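Local structure of DNA translocase coupling protein (Clostridium perfringens, 6O1W) at residues A[134-138]-A[300-304]; A[281-286]-A[307-311]; A[320-326]-A[337-342]. The protein probably acts as an ATP-driven DNA translocase of the FtsK/SpoIIIE family that couples plasmid DNA to the conjugation machinery, this chain being a piece that includes its ATPase domain. All coordinates share one frame; numbering follows the deposited sequence.

Contact 1 of 3, residues A[134-138]-A[300-304]; sequences SAGET and GRFAD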
loop_
_atom_site.group_PDB
_atom_site.type_symbol
_atom_site.label_atom_id
_atom_site.label_comp_id
_atom_site.label_asym_id
_atom_site.label_seq_id
_atom_site.Cartn_x
_atom_site.Cartn_y
_atom_site.Cartn_z
ATOM N N SER A 134 -3.235 -0.337 -4.029
ATOM C CA SER A 134 -2.298 0.671 -3.533
ATOM C C SER A 134 -2.961 2.024 -3.647
ATOM O O SER A 134 -3.327 2.433 -4.753
ATOM C CB SER A 134 -0.965 0.600 -4.287
ATOM O OG SER A 134 -0.064 1.629 -3.907
ATOM N N ALA A 135 -3.195 2.682 -2.484
ATOM C CA ALA A 135 -3.880 3.955 -2.410
ATOM C C ALA A 135 -3.020 5.059 -1.846
ATOM O O ALA A 135 -2.312 4.851 -0.878
ATOM C CB ALA A 135 -5.156 3.826 -1.604
ATOM N N GLY A 136 -3.105 6.233 -2.451
ATOM C CA GLY A 136 -2.320 7.383 -2.025
ATOM C C GLY A 136 -2.537 8.601 -2.894
ATOM O O GLY A 136 -2.974 8.474 -4.042
ATOM N N GLU A 137 -2.263 9.794 -2.322
ATOM C CA GLU A 137 -2.374 11.093 -2.985
ATOM C C GLU A 137 -1.334 11.191 -4.090
ATOM O O GLU A 137 -0.342 10.470 -4.046
ATOM C CB GLU A 137 -2.184 12.238 -1.965
ATOM C CG GLU A 137 -3.363 12.418 -1.015
ATOM C CD GLU A 137 -3.105 13.283 0.211
ATOM O OE1 GLU A 137 -2.265 14.210 0.130
ATOM O OE2 GLU A 137 -3.755 13.037 1.256
ATOM N N THR A 138 -1.545 12.056 -5.086
ATOM C CA THR A 138 -0.571 12.145 -6.186
ATOM C C THR A 138 0.810 12.607 -5.637
ATOM O O THR A 138 0.868 13.493 -4.781
ATOM C CB THR A 138 -1.129 12.933 -7.383
ATOM O OG1 THR A 138 -0.295 12.712 -8.524
ATOM C CG2 THR A 138 -1.341 14.421 -7.097
ATOM N N GLY A 300 -1.315 5.102 1.655
ATOM C CA GLY A 300 -0.520 6.280 1.954
ATOM C C GLY A 300 -1.246 7.128 2.979
ATOM O O GLY A 300 -2.310 6.756 3.475
ATOM N N ARG A 301 -0.668 8.260 3.310
ATOM C CA ARG A 301 -1.233 9.172 4.291
ATOM C C ARG A 301 -2.456 9.896 3.724
ATOM O O ARG A 301 -2.382 10.429 2.638
ATOM C CB ARG A 301 -0.159 10.187 4.723
ATOM C CG ARG A 301 -0.671 11.110 5.830
ATOM C CD ARG A 301 0.425 11.983 6.407
ATOM N NE ARG A 301 -0.092 12.762 7.532
ATOM C CZ ARG A 301 -0.753 13.909 7.410
ATOM N NH1 ARG A 301 -0.949 14.448 6.211
ATOM N NH2 ARG A 301 -1.211 14.533 8.486
ATOM N N PHE A 302 -3.565 9.890 4.446
ATOM C CA PHE A 302 -4.773 10.659 4.120
ATOM C C PHE A 302 -5.215 11.297 5.454
ATOM O O PHE A 302 -5.464 10.567 6.416
ATOM C CB PHE A 302 -5.918 9.762 3.582
ATOM C CG PHE A 302 -5.700 9.171 2.207
ATOM C CD1 PHE A 302 -5.872 9.946 1.064
ATOM C CD2 PHE A 302 -5.315 7.845 2.057
ATOM C CE1 PHE A 302 -5.691 9.397 -0.206
ATOM C CE2 PHE A 302 -5.143 7.291 0.783
ATOM C CZ PHE A 302 -5.332 8.068 -0.337
ATOM N N ALA A 303 -5.292 12.636 5.520
ATOM C CA ALA A 303 -5.728 13.349 6.732
ATOM C C ALA A 303 -7.201 13.079 7.054
ATOM O O ALA A 303 -7.579 13.114 8.216
ATOM C CB ALA A 303 -5.478 14.838 6.593
ATOM N N ASP A 304 -8.007 12.739 6.034
ATOM C CA ASP A 304 -9.429 12.425 6.178
ATOM C C ASP A 304 -9.653 10.969 6.634
ATOM O O ASP A 304 -9.204 10.024 5.976
ATOM C CB ASP A 304 -10.168 12.720 4.854
ATOM C CG ASP A 304 -11.689 12.584 4.883
ATOM O OD1 ASP A 304 -12.256 12.387 5.990
ATOM O OD2 ASP A 304 -12.316 12.675 3.799
HETATM O O HOH W 1 -1.229 9.591 0.357
#
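Gly300 opens the loop 300-304 by giving its backbone N to the O of Ala135, the last residue of strand 132-135, at 2.7 Å with an N-H...O angle of 157°. The CA atoms of Gly300 and Gly136 come within 4.5 Å, a closeness that suits two residues without side chains. From here the two chains separate, and at Arg301 a water fills the gap: it accepts from Glu137 N at 2.9 Å and donates to Arg301 O at 2.7 Å, satisfying both backbone groups. The carboxylate of Glu137 reaches the same region, but its OE2 lies 3.3 Å from Arg301 O, and two acceptors cannot bond to each other.

Phe302 brings the main apolar surface. With CG turned away from its own carbonyl carbon and beside its N (chi1 -70°), the ring reaches back to the start of the Walker A loop. Its CZ approaches Gly136 CA to 3.5 Å, in an oblique meeting, while Ala135 C lies at the ring edge and Ala135 CB is 4.2 Å from CE2. On the CD1-CE1 side the extended Glu137 chain slides past in the opposite direction, its CG 3.9 Å from CE1, with the carboxylate and ring planes 58° apart. The ring thus presses its CZ corner against a side-chain-free glycine of the predicted ATP site.

Asp304 serves as N-cap of helix 305-312. Strand 132-135 runs between strands 296-299 and 272-278 in the mixed sheet, with helix 142-155 packed on Ser134 and helix 305-312 touching Ala135 and Phe302.

Contact 2 of 3, residues A[281-286]-A[307-311]; sequences PDAKVI and ASEIV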
loop_
_atom_site.group_PDB
_atom_site.type_symbol
_atom_site.label_atom_id
_atom_site.label_comp_id
_atom_site.label_asym_id
_atom_site.label_seq_id
_atom_site.Cartn_x
_atom_site.Cartn_y
_atom_site.Cartn_z
ATOM N N PRO A 281 -9.736 7.590 -2.612
ATOM C CA PRO A 281 -10.666 6.543 -2.158
ATOM C C PRO A 281 -12.082 7.102 -2.069
ATOM O O PRO A 281 -12.283 8.219 -1.617
ATOM C CB PRO A 281 -10.118 6.152 -0.782
ATOM C CG PRO A 281 -8.689 6.628 -0.805
ATOM C CD PRO A 281 -8.741 7.890 -1.569
ATOM N N ASP A 282 -13.028 6.346 -2.605
ATOM C CA ASP A 282 -14.440 6.667 -2.710
ATOM C C ASP A 282 -15.115 5.319 -2.706
ATOM O O ASP A 282 -14.627 4.421 -3.390
ATOM C CB ASP A 282 -14.663 7.389 -4.064
ATOM C CG ASP A 282 -16.067 7.891 -4.385
ATOM O OD1 ASP A 282 -17.046 7.141 -4.138
ATOM O OD2 ASP A 282 -16.186 9.010 -4.923
ATOM N N ALA A 283 -16.223 5.153 -1.949
ATOM C CA ALA A 283 -16.990 3.892 -1.872
ATOM C C ALA A 283 -17.579 3.433 -3.197
ATOM O O ALA A 283 -17.862 2.247 -3.354
ATOM C CB ALA A 283 -18.084 3.990 -0.827
ATOM N N LYS A 284 -17.738 4.348 -4.164
ATOM C CA LYS A 284 -18.244 3.999 -5.499
ATOM C C LYS A 284 -17.172 3.315 -6.325
ATOM O O LYS A 284 -17.506 2.555 -7.243
ATOM C CB LYS A 284 -18.720 5.250 -6.247
ATOM C CG LYS A 284 -20.168 5.652 -5.962
ATOM C CD LYS A 284 -20.339 7.178 -5.797
ATOM C CE LYS A 284 -19.915 8.037 -6.978
ATOM N NZ LYS A 284 -19.164 9.249 -6.540
ATOM N N VAL A 285 -15.883 3.592 -6.009
ATOM C CA VAL A 285 -14.719 3.068 -6.728
ATOM C C VAL A 285 -14.153 1.855 -6.002
ATOM O O VAL A 285 -13.985 0.808 -6.625
ATOM C CB VAL A 285 -13.682 4.199 -7.013
ATOM C CG1 VAL A 285 -12.325 3.650 -7.467
ATOM C CG2 VAL A 285 -14.239 5.196 -8.039
ATOM N N ILE A 286 -13.870 1.987 -4.696
ATOM C CA ILE A 286 -13.412 0.872 -3.849
ATOM C C ILE A 286 -14.693 0.318 -3.217
ATOM O O ILE A 286 -15.052 0.690 -2.101
ATOM C CB ILE A 286 -12.379 1.303 -2.777
ATOM C CG1 ILE A 286 -11.190 2.079 -3.409
ATOM C CG2 ILE A 286 -11.931 0.074 -1.928
ATOM C CD1 ILE A 286 -10.182 2.710 -2.395
ATOM N N ALA A 307 -11.520 8.404 4.056
ATOM C CA ALA A 307 -10.598 7.936 3.012
ATOM C C ALA A 307 -9.795 6.715 3.498
ATOM O O ALA A 307 -9.625 5.743 2.742
ATOM C CB ALA A 307 -9.658 9.070 2.607
ATOM N N SER A 308 -9.307 6.771 4.768
ATOM C CA SER A 308 -8.579 5.667 5.405
ATOM C C SER A 308 -9.521 4.461 5.621
ATOM O O SER A 308 -9.082 3.330 5.415
ATOM C CB SER A 308 -8.008 6.102 6.756
ATOM O OG SER A 308 -7.372 5.015 7.414
ATOM N N GLU A 309 -10.787 4.700 6.096
ATOM C CA GLU A 309 -11.787 3.634 6.323
ATOM C C GLU A 309 -12.186 2.924 5.037
ATOM O O GLU A 309 -12.394 1.714 5.047
ATOM C CB GLU A 309 -13.042 4.164 7.026
ATOM C CG GLU A 309 -12.882 4.257 8.533
ATOM C CD GLU A 309 -14.094 4.749 9.301
ATOM O OE1 GLU A 309 -15.052 5.252 8.667
ATOM O OE2 GLU A 309 -14.082 4.633 10.547
ATOM N N ILE A 310 -12.284 3.665 3.924
ATOM C CA ILE A 310 -12.616 3.052 2.631
ATOM C C ILE A 310 -11.511 2.037 2.235
ATOM O O ILE A 310 -11.830 0.920 1.827
ATOM C CB ILE A 310 -12.859 4.128 1.539
ATOM C CG1 ILE A 310 -14.170 4.902 1.813
ATOM C CG2 ILE A 310 -12.895 3.481 0.142
ATOM C CD1 ILE A 310 -14.201 6.363 1.315
ATOM N N VAL A 311 -10.222 2.408 2.418
ATOM C CA VAL A 311 -9.086 1.555 2.044
ATOM C C VAL A 311 -8.842 0.407 3.031
ATOM O O VAL A 311 -8.740 -0.746 2.615
ATOM C CB VAL A 311 -7.796 2.390 1.834
ATOM C CG1 VAL A 311 -6.587 1.506 1.505
ATOM C CG2 VAL A 311 -7.994 3.447 0.756
#
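Pro281 and Ile286 pack against Ile310 and Val311 where the loop following strand 272-278 of the P-loop NTPase core packs on helix 305-312. No hydrogen bond joins the two segments; the contact is apolar, and the compact proline ring and the beta-branched Ile286, Ile310 and Val311 suit it, offering methyl and methylene groups close to the backbone.

Ile310 faces the loop directly. Its CB lies 4.1 Å from Pro281 CB. At the branch, Ile310 CG2 stands anti to the backbone N and touches both Pro281 and Ile286, 4.0 Å from Pro281 CB and 3.7 Å from Ile286 CB. The other branch, CG1, carries Ile310 CD1 out along the loop, where this CD1 lies 4.0 Å from Pro281 O and 4.0 Å from Ala283 N. Next to it, Val311 turns CG2 to the proline ring and to the CD1 end of Ile286.

Asp282 probably helps to hold the loop's shape. Its carbonyl O accepts from both Val285 N and Ile286 N, and its carboxylate forms a salt bridge with Arg280 and a long, weak one with Lys284. The same side chain closes an Asx turn: Asp282 OD1 accepts from Lys284 N at 2.9 Å, on its anti side and 23° out of the carboxylate plane.

Contact 3 of 3, residues A[320-326]-A[337-342]; sequences LPEVKGR and QFQAFY
Arg326 and Gln339 face each other as a non-hydrogen-bonded pair at the open end of a beta hairpin, where strand 326-331 meets strand 334-340 and a type II turn, Val323 to Arg326, leads into it. Their side chains cross at about a right angle, with guanidinium and amide planes 85° apart. The Arg326 chain bends at chi2 and chi3 (both 62°), which folds NE back to Gln339 OE1, 2.8 Å away; OE1 lies 23° out of the guanidinium plane.

Gln339 is bent too, at chi2, and directs its NE2 to the turn. Glutamine fits here because it can accept from the arginine and donate to the backbone at once. Val323 CG1 lies over one face of the guanidinium, offset toward the rim, and Arg326 NH2 is held by Pro95 O. Gln337, extended beyond CG, crosses Arg326 obliquely and slides past Leu320, whose CD2 meets Gln337 CG at 3.8 Å.

Gly325 takes the positive phi usual at the third residue of a type II turn, and sits where a CB would run into the Gln339 amide. Its O accepts from Ala340 N at 2.8 Å; Ala340 contacts ATP in another structure of this protein. Farther along, Lys324 NZ comes within 3.8 Å of Tyr342 CE1. Gln339 NE2 completes the grip on the turn, donating to Lys324 O at 2.9 Å within the carbonyl plane, on a lone pair.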
loop_
_atom_site.group_PDB
_atom_site.type_symbol
_atom_site.label_atom_id
_atom_site.label_comp_id
_atom_site.label_asym_id
_atom_site.label_seq_id
_atom_site.Cartn_x
_atom_site.Cartn_y
_atom_site.Cartn_z
ATOM N N LEU A 320 -0.060 8.554 10.014
ATOM C CA LEU A 320 1.275 8.403 9.440
ATOM C C LEU A 320 2.110 9.688 9.505
ATOM O O LEU A 320 1.542 10.748 9.290
ATOM C CB LEU A 320 1.176 7.957 7.966
ATOM C CG LEU A 320 0.922 6.459 7.689
ATOM C CD1 LEU A 320 0.689 6.240 6.188
ATOM C CD2 LEU A 320 2.091 5.597 8.180
ATOM N N PRO A 321 3.449 9.616 9.705
ATOM C CA PRO A 321 4.261 10.830 9.588
ATOM C C PRO A 321 4.370 11.232 8.113
ATOM O O PRO A 321 4.273 10.368 7.225
ATOM C CB PRO A 321 5.627 10.392 10.124
ATOM C CG PRO A 321 5.700 8.951 9.839
ATOM C CD PRO A 321 4.296 8.426 9.948
ATOM N N GLU A 322 4.604 12.537 7.859
ATOM C CA GLU A 322 4.737 13.113 6.515
ATOM C C GLU A 322 6.103 12.843 5.907
ATOM O O GLU A 322 6.912 13.759 5.749
ATOM C CB GLU A 322 4.408 14.614 6.528
ATOM C CG GLU A 322 2.916 14.886 6.642
ATOM C CD GLU A 322 2.579 16.361 6.701
ATOM O OE1 GLU A 322 2.390 16.878 7.826
ATOM O OE2 GLU A 322 2.518 17.003 5.626
ATOM N N VAL A 323 6.349 11.567 5.566
ATOM C CA VAL A 323 7.579 11.055 4.963
ATOM C C VAL A 323 7.194 10.481 3.594
ATOM O O VAL A 323 6.264 9.665 3.510
ATOM C CB VAL A 323 8.203 9.946 5.865
ATOM C CG1 VAL A 323 9.435 9.308 5.223
ATOM C CG2 VAL A 323 8.521 10.469 7.261
ATOM N N LYS A 324 7.910 10.882 2.535
ATOM C CA LYS A 324 7.652 10.348 1.202
ATOM C C LYS A 324 8.009 8.856 1.163
ATOM O O LYS A 324 9.093 8.448 1.625
ATOM C CB LYS A 324 8.422 11.125 0.111
ATOM C CG LYS A 324 7.806 10.951 -1.280
ATOM C CD LYS A 324 8.612 11.673 -2.363
ATOM C CE LYS A 324 8.213 11.273 -3.770
ATOM N NZ LYS A 324 8.558 9.855 -4.080
ATOM N N GLY A 325 7.079 8.068 0.621
ATOM C CA GLY A 325 7.227 6.625 0.497
ATOM C C GLY A 325 6.878 5.851 1.755
ATOM O O GLY A 325 7.080 4.637 1.804
ATOM N N ARG A 326 6.337 6.526 2.770
ATOM C CA ARG A 326 5.928 5.875 4.017
ATOM C C ARG A 326 4.464 5.430 3.889
ATOM O O ARG A 326 3.593 6.224 3.537
ATOM C CB ARG A 326 6.142 6.807 5.208
ATOM C CG ARG A 326 5.922 6.143 6.565
ATOM C CD ARG A 326 6.889 5.001 6.814
ATOM N NE ARG A 326 8.299 5.409 6.846
ATOM C CZ ARG A 326 8.879 6.088 7.837
ATOM N NH1 ARG A 326 8.166 6.496 8.879
ATOM N NH2 ARG A 326 10.177 6.355 7.796
ATOM N N GLN A 337 3.209 -0.244 9.649
ATOM C CA GLN A 337 3.848 0.859 8.957
ATOM C C GLN A 337 5.114 0.313 8.268
ATOM O O GLN A 337 5.810 -0.531 8.826
ATOM C CB GLN A 337 4.195 1.987 9.990
ATOM C CG GLN A 337 4.811 3.224 9.369
ATOM C CD GLN A 337 5.099 4.389 10.303
ATOM O OE1 GLN A 337 4.918 4.387 11.535
ATOM N NE2 GLN A 337 5.576 5.430 9.713
ATOM N N PHE A 338 5.401 0.775 7.050
ATOM C CA PHE A 338 6.610 0.383 6.337
ATOM C C PHE A 338 7.027 1.485 5.377
ATOM O O PHE A 338 6.173 2.292 4.974
ATOM C CB PHE A 338 6.411 -0.951 5.545
ATOM C CG PHE A 338 5.721 -0.835 4.205
ATOM C CD1 PHE A 338 4.337 -0.712 4.126
ATOM C CD2 PHE A 338 6.451 -0.894 3.019
ATOM C CE1 PHE A 338 3.690 -0.652 2.883
ATOM C CE2 PHE A 338 5.808 -0.817 1.780
ATOM C CZ PHE A 338 4.432 -0.676 1.719
ATOM N N GLN A 339 8.325 1.458 4.962
ATOM C CA GLN A 339 8.898 2.346 3.961
ATOM C C GLN A 339 8.938 1.580 2.653
ATOM O O GLN A 339 9.600 0.552 2.561
ATOM C CB GLN A 339 10.340 2.782 4.333
ATOM C CG GLN A 339 10.952 3.864 3.403
ATOM C CD GLN A 339 10.195 5.182 3.380
ATOM O OE1 GLN A 339 9.529 5.576 4.344
ATOM N NE2 GLN A 339 10.266 5.904 2.260
ATOM N N ALA A 340 8.258 2.096 1.648
ATOM C CA ALA A 340 8.194 1.514 0.320
ATOM C C ALA A 340 9.457 1.818 -0.448
ATOM O O ALA A 340 10.023 2.897 -0.294
ATOM C CB ALA A 340 6.997 2.084 -0.434
ATOM N N PHE A 341 9.868 0.889 -1.314
ATOM C CA PHE A 341 11.001 1.069 -2.214
ATOM C C PHE A 341 10.710 2.205 -3.174
ATOM O O PHE A 341 9.576 2.339 -3.656
ATOM C CB PHE A 341 11.237 -0.186 -3.078
ATOM C CG PHE A 341 11.718 -1.401 -2.339
ATOM C CD1 PHE A 341 12.904 -1.373 -1.617
ATOM C CD2 PHE A 341 11.020 -2.593 -2.410
ATOM C CE1 PHE A 341 13.344 -2.502 -0.919
ATOM C CE2 PHE A 341 11.481 -3.734 -1.743
ATOM C CZ PHE A 341 12.642 -3.682 -1.007
ATOM N N TYR A 342 11.728 3.016 -3.463
ATOM C CA TYR A 342 11.548 4.041 -4.476
ATOM C C TYR A 342 12.151 3.429 -5.723
ATOM O O TYR A 342 13.342 3.090 -5.751
ATOM C CB TYR A 342 12.163 5.408 -4.116
ATOM C CG TYR A 342 11.941 6.426 -5.220
ATOM C CD1 TYR A 342 10.658 6.872 -5.541
ATOM C CD2 TYR A 342 13.003 6.896 -5.987
ATOM C CE1 TYR A 342 10.440 7.749 -6.604
ATOM C CE2 TYR A 342 12.801 7.804 -7.025
ATOM C CZ TYR A 342 11.517 8.216 -7.341
ATOM O OH TYR A 342 11.325 9.098 -8.379
#

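Contacts 1 and 2, their centres 11 Å apart, form one continuous apolar cluster: Phe302 CZ touches Pro281 CD at 3.6 Å and Ala135 CB touches Val311 CG2 at 3.7 Å. Contact 3 reaches the same mixed sheet as contact 1, again with centres 11 Å apart, and meets it through a weak hydrogen bond from Arg301 NE to Leu320 O, 3.1 Å. Contacts 2 and 3 do not touch. No nucleotide is bound to this chain, but contact 1 holds Gly136, Glu137 and Thr138 of the predicted ATP site and contact 3 holds Ala340; contact 2 lies farther off, the side chain of Pro281 about 8 Å from that of Lys142.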